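Local structure of putative oxidoreductase FAD-binding subunit (Sulfolobus tokodaii, 4ZOH) at residues V51-R54 with R55-N58; P153-N156 with P157-V161. The protein binds flavin-adenine dinucleotide and probably serves as the electron-transferring flavoprotein subunit of a molybdopterin-dependent oxidoreductase of the xanthine and CO dehydrogenase family. All blocks are in the same frame, centred on the assembly; numbering follows the deposited sequence.

Contact 1. Residues V51-R54 with R55-N58; sequences VEIR and RFSN
Glu52 and Arg55 form a salt bridge across the type I beta turn Ile53-Phe56, which carries the chain out of strand 49-52, the middle strand of the parallel three-stranded sheet in the FAD-binding domain. Glu52 OE2 lies 2.8 Å from Arg55 NE, but the N-H points well off the oxygen, and as a hydrogen bond this is weak. The carboxylate and guanidinium planes are 32° apart and meet obliquely. Water 1 spans the second arm of the pair: it donates to Glu52 OE1 and accepts from Arg55 NH2. Water 2 bridges strand end and turn, accepting from Arg55 N at 2.8 Å and donating to Glu52 O at 2.7 Å. Glu52 reaches the turn because its CG is anti to the backbone N (chi1 176°) and the chain runs on extended. OE1 also hydrogen-bonds Tyr8 OH of the adjacent strand 7-10, so the carboxylate is gripped from both the turn and the neighbouring strand, while Arg55 NH2 has a further partner in the backbone of another protein chain.

The turn itself is closed by Phe56 N to Ile53 O, 3.2 Å and nearly straight at the hydrogen. The benzyl group then folds back against the same peptide, laying one ring face against Ile53 C; the Phe56 side chain crosses that of Ile53 at about a right angle, with CE2 4.0 Å from Ile53 CB. Ala17 of helix 14-23 touches the Phe56 side chain. Ile53 CD1 leads away from the ring toward the bound FAD; the side chain also touches Leu74. Arg54 also leads away, bent at chi3, and its NH2 hydrogen-bonds Ala31 O.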
ATOM      1  N   VAL B  51      -9.341  36.658  -2.492  1.00 35.20           N
ATOM      2  CA  VAL B  51      -8.259  37.531  -2.968  1.00 32.95           C
ATOM      3  C   VAL B  51      -7.137  37.546  -1.927  1.00 35.55           C
ATOM      4  O   VAL B  51      -7.363  37.918  -0.758  1.00 35.82           O
ATOM      5  CB  VAL B  51      -8.819  38.962  -3.197  1.00 35.84           C
ATOM      6  CG1 VAL B  51      -7.760  39.937  -3.694  1.00 29.71           C
ATOM      7  CG2 VAL B  51     -10.082  38.914  -4.043  1.00 31.33           C
ATOM      8  N   GLU B  52      -5.924  37.200  -2.348  1.00 31.15           N
ATOM      9  CA  GLU B  52      -4.827  37.052  -1.384  1.00 37.08           C
ATOM     10  C   GLU B  52      -4.123  38.396  -1.130  1.00 33.78           C
ATOM     11  O   GLU B  52      -3.501  38.929  -2.017  1.00 32.75           O
ATOM     12  CB  GLU B  52      -3.833  35.915  -1.791  1.00 32.79           C
ATOM     13  CG  GLU B  52      -2.634  35.790  -0.872  1.00 31.36           C
ATOM     14  CD  GLU B  52      -1.614  34.757  -1.299  1.00 33.36           C
ATOM     15  OE1 GLU B  52      -1.947  33.599  -1.683  1.00 34.22           O
ATOM     16  OE2 GLU B  52      -0.445  35.093  -1.210  1.00 34.96           O
ATOM     17  N   ILE B  53      -4.194  38.910   0.086  1.00 30.63           N
ATOM     18  CA  ILE B  53      -3.567  40.217   0.381  1.00 32.42           C
ATOM     19  C   ILE B  53      -2.311  40.052   1.187  1.00 34.39           C
ATOM     20  O   ILE B  53      -1.576  40.995   1.365  1.00 39.70           O
ATOM     21  CB  ILE B  53      -4.556  41.219   1.015  1.00 32.40           C
ATOM     22  CG1 ILE B  53      -5.041  40.738   2.398  1.00 35.75           C
ATOM     23  CG2 ILE B  53      -5.744  41.459   0.069  1.00 29.70           C
ATOM     24  CD1 ILE B  53      -5.653  41.862   3.232  1.00 34.29           C
ATOM     25  N   ARG B  54      -2.045  38.807   1.595  1.00 33.99           N
ATOM     26  CA  ARG B  54      -0.999  38.418   2.562  1.00 33.51           C
ATOM     27  C   ARG B  54       0.387  38.850   2.188  1.00 32.40           C
ATOM     28  O   ARG B  54       1.188  39.051   3.057  1.00 30.79           O
ATOM     29  CB  ARG B  54      -0.895  36.900   2.676  1.00 30.66           C
ATOM     30  CG  ARG B  54      -2.124  36.113   3.053  1.00 33.45           C
ATOM     31  CD  ARG B  54      -1.777  34.612   3.248  1.00 26.23           C
ATOM     32  NE  ARG B  54      -0.420  34.418   3.820  1.00 27.70           N
ATOM     33  CZ  ARG B  54      -0.137  34.454   5.123  1.00 28.67           C
ATOM     34  NH1 ARG B  54       1.112  34.283   5.556  1.00 30.82           N
ATOM     35  NH2 ARG B  54      -1.112  34.681   5.996  1.00 29.69           N
ATOM     36  N   ARG B  55       0.693  38.946   0.900  1.00 35.17           N
ATOM     37  CA  ARG B  55       2.084  39.219   0.491  1.00 38.51           C
ATOM     38  C   ARG B  55       2.421  40.713   0.404  1.00 38.59           C
ATOM     39  O   ARG B  55       3.530  41.038  -0.020  1.00 38.31           O
ATOM     40  CB  ARG B  55       2.437  38.526  -0.853  1.00 41.45           C
ATOM     41  CG  ARG B  55       2.254  37.010  -0.834  1.00 41.49           C
ATOM     42  CD  ARG B  55       2.555  36.339  -2.170  1.00 38.22           C
ATOM     43  NE  ARG B  55       2.216  34.920  -2.060  1.00 35.68           N
ATOM     44  CZ  ARG B  55       3.066  33.967  -1.693  1.00 35.14           C
ATOM     45  NH1 ARG B  55       4.329  34.262  -1.466  1.00 34.58           N
ATOM     46  NH2 ARG B  55       2.660  32.686  -1.600  1.00 35.44           N
ATOM     47  N   PHE B  56       1.469  41.598   0.741  1.00 38.34           N
ATOM     48  CA  PHE B  56       1.710  43.074   0.799  1.00 35.76           C
ATOM     49  C   PHE B  56       2.439  43.422   2.070  1.00 32.09           C
ATOM     50  O   PHE B  56       1.837  43.794   3.037  1.00 32.45           O
ATOM     51  CB  PHE B  56       0.396  43.836   0.777  1.00 32.11           C
ATOM     52  CG  PHE B  56      -0.416  43.609  -0.437  1.00 34.13           C
ATOM     53  CD1 PHE B  56       0.179  43.230  -1.666  1.00 37.07           C
ATOM     54  CD2 PHE B  56      -1.776  43.792  -0.380  1.00 34.44           C
ATOM     55  CE1 PHE B  56      -0.605  43.004  -2.791  1.00 37.46           C
ATOM     56  CE2 PHE B  56      -2.577  43.565  -1.511  1.00 37.64           C
ATOM     57  CZ  PHE B  56      -1.996  43.167  -2.716  1.00 34.31           C
ATOM     58  N   SER B  57       3.734  43.290   2.074  1.00 31.76           N
ATOM     59  CA  SER B  57       4.428  43.296   3.331  1.00 38.27           C
ATOM     60  C   SER B  57       4.544  44.695   3.979  1.00 39.90           C
ATOM     61  O   SER B  57       4.801  44.809   5.179  1.00 41.09           O
ATOM     62  CB  SER B  57       5.773  42.592   3.200  1.00 37.78           C
ATOM     63  OG  SER B  57       6.614  43.341   2.385  1.00 43.80           O
ATOM     64  N   ASN B  58       4.317  45.745   3.200  1.00 40.42           N
ATOM     65  CA  ASN B  58       4.340  47.086   3.754  1.00 40.93           C
ATOM     66  C   ASN B  58       3.020  47.318   4.563  1.00 42.50           C
ATOM     67  O   ASN B  58       2.865  48.365   5.150  1.00 42.26           O
ATOM     68  CB  ASN B  58       4.515  48.105   2.622  1.00 40.88           C
ATOM     69  CG  ASN B  58       3.339  48.081   1.648  1.00 42.89           C
ATOM     70  OD1 ASN B  58       2.398  47.316   1.827  1.00 49.43           O
ATOM     71  ND2 ASN B  58       3.397  48.893   0.611  1.00 47.40           N
TER
HETATM   72  O   HOH W   1       0.043  32.323  -2.934  1.00 25.58           O
HETATM   73  O   HOH W   2      -0.805  39.060  -1.503  1.00 42.33           O

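Contact 2. Residues P153-N156 with P157-V161; sequences PDLN and PGELV. With FAD (flavin-adenine dinucleotide), chain H.
The adenine end of the FAD pocket is bordered by this tight connection, a type II beta turn from Asn156 to Glu159 that leads into strand 160-167. Glu159 N closes the turn on Asn156 O at 2.9 Å. The Glu159 side chain folds back alongside Asn156, pointing the same way, and OE1 accepts a hydrogen bond from Asn156 N at 2.6 Å on its anti side, 19° out of the carboxylate plane. Two bonds thus pin Asn156 to Glu159, and Arg139 joins the two acids, forming salt bridges with Glu159 OE1 and Asp154 OD2. An alanine here in place of Glu159 would probably leave Arg139 without one of its two carboxylate mates and Asn156 N without its acceptor. Gly158 takes a positive phi (99°), where a CB would press on the preceding carbonyl oxygen.

Just before the turn, Leu155 forks between protein and cofactor: CD2 packs on Val161 CG2 at 4.1 Å, and CD1 lies 3.7 Å from FAD C2A. Leu160 CD2 approaches N1A of the same base at 3.5 Å. Val161 reads the adenine edge with its backbone: its carbonyl O accepts a hydrogen bond from FAD N6A at 3.0 Å, almost straight (170°), and its N gives a weak bond to N1A. Such paired backbone bonds to N1 and N6 are a familiar mode of adenine recognition in nucleotide-binding pockets.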
ATOM      1  N   PRO B 153     -18.590  45.026  10.194  1.00 42.60           N
ATOM      2  CA  PRO B 153     -17.676  46.161  10.121  1.00 43.45           C
ATOM      3  C   PRO B 153     -18.207  47.225   9.163  1.00 40.99           C
ATOM      4  O   PRO B 153     -19.075  46.928   8.364  1.00 39.48           O
ATOM      5  CB  PRO B 153     -16.398  45.540   9.546  1.00 39.00           C
ATOM      6  CG  PRO B 153     -16.916  44.455   8.648  1.00 37.25           C
ATOM      7  CD  PRO B 153     -18.090  43.878   9.400  1.00 39.84           C
ATOM      8  N   ASP B 154     -17.681  48.441   9.269  1.00 44.19           N
ATOM      9  CA  ASP B 154     -18.051  49.571   8.396  1.00 41.98           C
ATOM     10  C   ASP B 154     -17.107  49.549   7.211  1.00 41.67           C
ATOM     11  O   ASP B 154     -16.144  50.347   7.108  1.00 40.95           O
ATOM     12  CB  ASP B 154     -17.950  50.903   9.167  1.00 50.64           C
ATOM     13  CG  ASP B 154     -18.002  52.135   8.252  1.00 52.57           C
ATOM     14  OD1 ASP B 154     -18.859  52.177   7.344  1.00 51.10           O
ATOM     15  OD2 ASP B 154     -17.167  53.046   8.430  1.00 52.54           O
ATOM     16  N   LEU B 155     -17.386  48.600   6.324  1.00 42.02           N
ATOM     17  CA  LEU B 155     -16.544  48.343   5.164  1.00 42.63           C
ATOM     18  C   LEU B 155     -17.438  48.144   3.983  1.00 39.28           C
ATOM     19  O   LEU B 155     -18.422  47.425   4.042  1.00 40.31           O
ATOM     20  CB  LEU B 155     -15.685  47.082   5.363  1.00 41.10           C
ATOM     21  CG  LEU B 155     -14.419  47.239   6.208  1.00 41.87           C
ATOM     22  CD1 LEU B 155     -13.854  45.864   6.551  1.00 40.26           C
ATOM     23  CD2 LEU B 155     -13.363  48.122   5.555  1.00 34.13           C
ATOM     24  N   ASN B 156     -17.101  48.810   2.905  1.00 42.34           N
ATOM     25  CA  ASN B 156     -17.873  48.691   1.669  1.00 51.92           C
ATOM     26  C   ASN B 156     -17.145  47.792   0.681  1.00 49.91           C
ATOM     27  O   ASN B 156     -15.918  47.644   0.767  1.00 51.64           O
ATOM     28  CB  ASN B 156     -18.108  50.078   1.056  1.00 49.06           C
ATOM     29  CG  ASN B 156     -18.831  50.998   2.000  1.00 50.40           C
ATOM     30  OD1 ASN B 156     -18.206  51.811   2.681  1.00 51.00           O
ATOM     31  ND2 ASN B 156     -20.149  50.844   2.086  1.00 53.05           N
ATOM     32  N   PRO B 157     -17.886  47.194  -0.266  1.00 48.85           N
ATOM     33  CA  PRO B 157     -17.188  46.465  -1.323  1.00 45.28           C
ATOM     34  C   PRO B 157     -16.178  47.408  -1.966  1.00 44.91           C
ATOM     35  O   PRO B 157     -16.477  48.582  -2.147  1.00 49.93           O
ATOM     36  CB  PRO B 157     -18.319  46.102  -2.281  1.00 49.66           C
ATOM     37  CG  PRO B 157     -19.535  46.053  -1.394  1.00 49.74           C
ATOM     38  CD  PRO B 157     -19.344  47.236  -0.496  1.00 46.67           C
ATOM     39  N   GLY B 158     -14.962  46.922  -2.210  1.00 47.17           N
ATOM     40  CA  GLY B 158     -13.872  47.772  -2.647  1.00 39.92           C
ATOM     41  C   GLY B 158     -12.874  48.210  -1.562  1.00 44.64           C
ATOM     42  O   GLY B 158     -11.771  48.730  -1.875  1.00 40.71           O
ATOM     43  N   GLU B 159     -13.196  48.036  -0.278  1.00 43.43           N
ATOM     44  CA  GLU B 159     -12.205  48.578   0.707  1.00 43.39           C
ATOM     45  C   GLU B 159     -11.565  47.624   1.689  1.00 39.90           C
ATOM     46  O   GLU B 159     -12.161  46.644   2.070  1.00 41.05           O
ATOM     47  CB  GLU B 159     -12.725  49.834   1.410  1.00 48.70           C
ATOM     48  CG  GLU B 159     -14.226  49.919   1.491  1.00 50.07           C
ATOM     49  CD  GLU B 159     -14.715  51.118   2.278  1.00 50.16           C
ATOM     50  OE1 GLU B 159     -15.602  50.902   3.138  1.00 41.90           O
ATOM     51  OE2 GLU B 159     -14.211  52.248   2.040  1.00 51.93           O
ATOM     52  N   LEU B 160     -10.343  47.942   2.098  1.00 39.05           N
ATOM     53  CA  LEU B 160      -9.642  47.193   3.095  1.00 39.38           C
ATOM     54  C   LEU B 160      -9.166  48.068   4.250  1.00 40.02           C
ATOM     55  O   LEU B 160      -8.598  49.121   4.029  1.00 42.94           O
ATOM     56  CB  LEU B 160      -8.398  46.523   2.468  1.00 34.61           C
ATOM     57  CG  LEU B 160      -8.675  45.468   1.361  1.00 34.79           C
ATOM     58  CD1 LEU B 160      -7.372  45.115   0.672  1.00 28.69           C
ATOM     59  CD2 LEU B 160      -9.389  44.225   1.892  1.00 33.16           C
ATOM     60  N   VAL B 161      -9.279  47.559   5.474  1.00 36.43           N
ATOM     61  CA  VAL B 161      -8.451  48.049   6.566  1.00 30.76           C
ATOM     62  C   VAL B 161      -6.961  47.988   6.246  1.00 34.72           C
ATOM     63  O   VAL B 161      -6.402  46.917   5.922  1.00 36.43           O
ATOM     64  CB  VAL B 161      -8.761  47.262   7.848  1.00 31.23           C
ATOM     65  CG1 VAL B 161      -7.932  47.778   9.038  1.00 28.12           C
ATOM     66  CG2 VAL B 161     -10.258  47.313   8.115  1.00 26.97           C
TER
HETATM   67  PA  FAD H 301      -8.883  36.207   8.001  1.00 31.37           P
HETATM   68  O1A FAD H 301      -9.457  34.926   8.504  1.00 26.30           O
HETATM   69  O2A FAD H 301      -7.927  36.238   6.887  1.00 28.95           O
HETATM   70  O5B FAD H 301     -10.042  37.169   7.584  1.00 27.05           O
HETATM   71  C5B FAD H 301     -11.199  37.335   8.459  1.00 27.92           C
HETATM   72  C4B FAD H 301     -12.246  38.366   7.758  1.00 28.75           C
HETATM   73  O4B FAD H 301     -11.636  39.683   7.451  1.00 32.61           O
HETATM   74  C3B FAD H 301     -12.619  37.805   6.391  1.00 30.48           C
HETATM   75  O3B FAD H 301     -13.980  38.062   6.148  1.00 30.11           O
HETATM   76  C2B FAD H 301     -11.686  38.522   5.387  1.00 35.21           C
HETATM   77  O2B FAD H 301     -12.208  38.611   4.056  1.00 36.33           O
HETATM   78  C1B FAD H 301     -11.615  39.894   5.962  1.00 33.00           C
HETATM   79  N9A FAD H 301     -10.354  40.625   6.009  1.00 27.97           N
HETATM   80  C8A FAD H 301      -9.154  40.201   6.398  1.00 28.84           C
HETATM   81  N7A FAD H 301      -8.286  41.239   6.374  1.00 28.13           N
HETATM   82  C5A FAD H 301      -8.974  42.333   5.968  1.00 30.32           C
HETATM   83  C6A FAD H 301      -8.636  43.688   5.769  1.00 30.96           C
HETATM   84  N6A FAD H 301      -7.385  44.062   6.023  1.00 28.51           N
HETATM   85  N1A FAD H 301      -9.571  44.553   5.333  1.00 31.36           N
HETATM   86  C2A FAD H 301     -10.863  44.177   5.146  1.00 30.10           C
HETATM   87  N3A FAD H 301     -11.209  42.898   5.320  1.00 29.98           N
HETATM   88  C4A FAD H 301     -10.291  41.952   5.736  1.00 29.02           C
HETATM   89  N1  FAD H 301      -9.615  35.473  18.172  1.00 28.74           N
HETATM   90  C2  FAD H 301      -9.719  36.139  19.389  1.00 26.55           C
HETATM   91  O2  FAD H 301      -9.951  37.331  19.394  1.00 23.97           O
HETATM   92  N3  FAD H 301      -9.559  35.476  20.568  1.00 25.74           N
HETATM   93  C4  FAD H 301      -9.317  34.143  20.587  1.00 26.38           C
HETATM   94  O4  FAD H 301      -9.134  33.602  21.682  1.00 24.00           O
HETATM   95  C4X FAD H 301      -9.241  33.445  19.362  1.00 25.51           C
HETATM   96  N5  FAD H 301      -8.989  32.091  19.377  1.00 25.20           N
HETATM   97  C5X FAD H 301      -8.939  31.396  18.131  1.00 26.56           C
HETATM   98  C6  FAD H 301      -8.747  30.019  18.163  1.00 24.09           C
HETATM   99  C7  FAD H 301      -8.658  29.302  16.960  1.00 24.87           C
HETATM  100  C7M FAD H 301      -8.438  27.777  17.075  1.00 21.19           C
HETATM  101  C8  FAD H 301      -8.800  29.973  15.728  1.00 26.15           C
HETATM  102  C8M FAD H 301      -8.749  29.244  14.357  1.00 23.48           C
HETATM  103  C9  FAD H 301      -9.045  31.358  15.696  1.00 26.33           C
HETATM  104  C9A FAD H 301      -9.093  32.069  16.898  1.00 26.77           C
HETATM  105  N10 FAD H 301      -9.332  33.461  16.919  1.00 27.75           N
HETATM  106  C10 FAD H 301      -9.391  34.117  18.163  1.00 26.29           C
HETATM  107  C1' FAD H 301      -9.518  34.238  15.698  1.00 27.23           C
HETATM  108  C2' FAD H 301      -8.171  34.736  15.144  1.00 25.50           C
HETATM  109  O2' FAD H 301      -7.709  35.805  15.996  1.00 30.16           O
HETATM  110  C3' FAD H 301      -8.262  35.183  13.657  1.00 25.92           C
HETATM  111  O3' FAD H 301      -6.908  35.282  13.211  1.00 24.54           O
HETATM  112  C4' FAD H 301      -8.944  36.527  13.465  1.00 28.72           C
HETATM  113  O4' FAD H 301     -10.221  36.476  14.102  1.00 26.39           O
HETATM  114  C5' FAD H 301      -9.125  36.883  11.973  1.00 25.16           C
HETATM  115  O5' FAD H 301      -7.852  37.436  11.546  1.00 27.31           O
HETATM  116  P   FAD H 301      -7.124  36.844  10.280  1.00 30.70           P
HETATM  117  O1P FAD H 301      -6.002  37.764   9.926  1.00 29.68           O
HETATM  118  O2P FAD H 301      -6.785  35.419  10.494  1.00 26.72           O
HETATM  119  O3P FAD H 301      -8.297  37.046   9.242  1.00 28.30           O

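The two contacts flank the adenine half of the FAD and meet directly, Ile53 CG2 lying 4.0 Å from Leu160 CD1. Both are beta turns at strand ends, but contact 1 follows the central strand of the parallel sheet, whereas contact 2 leads into strand 160-167, the middle of the antiparallel five-stranded sheet. Each mixes buried residues with exposed turn residues. In contact 1 the charged pair is helped by water and lies beside another protein chain; in contact 2 the carboxylate grips a backbone N-H, its charge is met by Arg139 outside the segments, and no other protein chain touches it. Their apolar inner sides line one pocket, where 157-161 supplies hydrogen bonds to the cofactor and 51-54 only packing.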